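Local structure of triosephosphate isomerase (Toxoplasma gondii, 5UPR) at the interface of chains A and B. The protein probably interconverts D-glyceraldehyde 3-phosphate and dihydroxyacetone phosphate, the isomerase step shared by glycolysis and gluconeogenesis, and works as a homodimer. Residues are numbered along the deposited sequence; one frame, centred on the assembly and turned at random. Chains: chain A/B, Triosephosphate isomerase.

The interface of chains A and B. Residues chain A 18-19, 49-52; chain B 50, 84-85, 89.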
loop_
_atom_site.group_PDB
_atom_site.type_symbol
_atom_site.label_atom_id
_atom_site.label_comp_id
_atom_site.label_asym_id
_atom_site.label_seq_id
_atom_site.Cartn_x
_atom_site.Cartn_y
_atom_site.Cartn_z
ATOM N N CYS A 18 3.782 -10.272 1.530
ATOM C CA CYS A 18 4.819 -9.536 0.774
ATOM C C CYS A 18 5.734 -10.563 0.111
ATOM O O CYS A 18 6.929 -10.706 0.452
ATOM C CB CYS A 18 5.568 -8.545 1.702
ATOM S SG CYS A 18 6.704 -7.471 0.797
ATOM N N ASN A 19 5.115 -11.264 -0.822
ATOM C CA ASN A 19 5.745 -12.349 -1.623
ATOM C C ASN A 19 5.184 -12.235 -3.027
ATOM O O ASN A 19 3.947 -12.151 -3.202
ATOM C CB ASN A 19 5.392 -13.726 -1.053
ATOM C CG ASN A 19 5.985 -13.937 0.337
ATOM O OD1 ASN A 19 7.165 -14.233 0.444
ATOM N ND2 ASN A 19 5.168 -13.767 1.371
ATOM N N PRO A 49 0.223 -9.125 -3.853
ATOM C CA PRO A 49 0.680 -7.749 -3.608
ATOM C C PRO A 49 0.116 -6.860 -4.741
ATOM O O PRO A 49 -0.098 -7.353 -5.890
ATOM C CB PRO A 49 2.248 -7.839 -3.698
ATOM C CG PRO A 49 2.547 -9.304 -3.579
ATOM C CD PRO A 49 1.336 -10.026 -4.136
ATOM N N SER A 50 -0.125 -5.598 -4.426
ATOM C CA SER A 50 -0.875 -4.724 -5.317
ATOM C C SER A 50 -0.236 -4.598 -6.710
ATOM O O SER A 50 -0.938 -4.409 -7.707
ATOM C CB SER A 50 -1.129 -3.371 -4.702
ATOM O OG SER A 50 0.066 -2.676 -4.434
ATOM N N LEU A 51 1.077 -4.701 -6.780
ATOM C CA LEU A 51 1.835 -4.629 -8.040
ATOM C C LEU A 51 1.422 -5.661 -9.100
ATOM O O LEU A 51 1.534 -5.376 -10.295
ATOM C CB LEU A 51 3.336 -4.808 -7.778
ATOM C CG LEU A 51 4.111 -3.760 -7.032
ATOM C CD1 LEU A 51 5.580 -4.148 -6.912
ATOM C CD2 LEU A 51 4.051 -2.357 -7.748
ATOM N N PHE A 52 0.949 -6.833 -8.650
ATOM C CA PHE A 52 0.635 -8.001 -9.457
ATOM C C PHE A 52 -0.884 -8.258 -9.666
ATOM O O PHE A 52 -1.257 -9.199 -10.375
ATOM C CB PHE A 52 1.295 -9.268 -8.825
ATOM C CG PHE A 52 2.784 -9.147 -8.681
ATOM C CD1 PHE A 52 3.584 -9.160 -9.809
ATOM C CD2 PHE A 52 3.378 -8.867 -7.448
ATOM C CE1 PHE A 52 4.966 -8.977 -9.702
ATOM C CE2 PHE A 52 4.725 -8.678 -7.330
ATOM C CZ PHE A 52 5.549 -8.711 -8.458
ATOM N N SER B 50 0.370 1.952 -7.265
ATOM C CA SER B 50 1.025 0.656 -7.473
ATOM C C SER B 50 0.215 -0.304 -8.389
ATOM O O SER B 50 0.790 -1.107 -9.093
ATOM C CB SER B 50 1.321 -0.005 -6.144
ATOM O OG SER B 50 0.162 -0.258 -5.388
ATOM N N GLU B 84 2.191 -4.466 2.388
ATOM C CA GLU B 84 3.461 -3.756 2.161
ATOM C C GLU B 84 4.121 -4.210 0.878
ATOM O O GLU B 84 4.090 -5.402 0.589
ATOM C CB GLU B 84 4.451 -4.067 3.357
ATOM C CG GLU B 84 4.024 -3.550 4.703
ATOM C CD GLU B 84 3.974 -2.036 4.741
ATOM O OE1 GLU B 84 5.070 -1.406 4.704
ATOM O OE2 GLU B 84 2.861 -1.495 4.827
ATOM N N LEU B 85 4.703 -3.256 0.147
ATOM C CA LEU B 85 5.594 -3.519 -0.999
ATOM C C LEU B 85 7.036 -3.250 -0.591
ATOM O O LEU B 85 7.418 -2.091 -0.353
ATOM C CB LEU B 85 5.220 -2.624 -2.210
ATOM C CG LEU B 85 3.721 -2.671 -2.561
ATOM C CD1 LEU B 85 3.370 -1.687 -3.653
ATOM C CD2 LEU B 85 3.269 -4.079 -2.978
HETATM N N MSE B 89 11.035 -6.384 -3.677
HETATM C CA MSE B 89 9.973 -6.717 -4.629
HETATM C C MSE B 89 9.914 -5.684 -5.773
HETATM O O MSE B 89 9.727 -6.027 -6.974
HETATM C CB MSE B 89 8.614 -6.733 -3.882
HETATM C CG MSE B 89 7.481 -7.108 -4.805
HETATM SE SE MSE B 89 5.789 -6.889 -3.750
HETATM C CE MSE B 89 5.840 -8.602 -2.814
HETATM O O HOH W 1 1.438 -2.728 -11.154
#
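B:Met89, a selenomethionine, reaches from chain B to the CB-CG edge of the A:Pro49 ring. Its selenium lies 3.7 Å from A:Pro49 CB, and the terminal methyl CE packs tightly on A:Pro49 CG at 3.5 Å. The side chain leaves the backbone extended, CG anti to N (chi1 -178°), and bends only at its last torsion (chi3 -82°), which turns CE toward the A:Cys18-A:Asn19 backbone and brings it near A:Asn19 N. Nearer the root of the same side chain, CG meets the ring-edge carbon CE2 of A:Phe52 at 4.1 Å and also touches A:Leu51 CD1, the side chains of A:Leu51 and B:Met89 passing in opposite directions. B:Leu85 comes in beside this group with its forked end: CD2 reaches A:Pro49 CB, while CD1 lies 4.0 Å from A:Leu51 CG and both methyls face the hydroxyl of A:Ser50 from one side. The other branch of A:Leu51, CD2, rests against CB of B:Ser50.

At the polar rim the two copies of Ser50 meet tip to tip, OG to OG at 2.6 Å, a short hydrogen bond whose donor is not decided. Each hydroxyl sits between its own backbone N and carbonyl carbon (chi1 62° in A:Ser50), and the near-equal torsions fit a pair related by the dimer axis. A water joins the carbonyls A:Leu51 O and B:Ser50 O, at 2.8 Å from the former. The thiol SG of A:Cys18 makes a weak hydrogen bond to the carbonyl B:Glu84 O, 3.3 Å away.

The chain, the triosephosphate isomerase domain of a longer protein, pairs as two TIM barrels across this homodimer interface. The loop carrying A:Cys18 and A:Asn19 is the family's active-site loop, so this packing probably helps hold the catalytic site in shape. That loop, after strand 10-15, and the 3-10 helix 50-52 receive the end of the partner's long loop between strand 65-69 and helix 87-92, with the first turn of that helix.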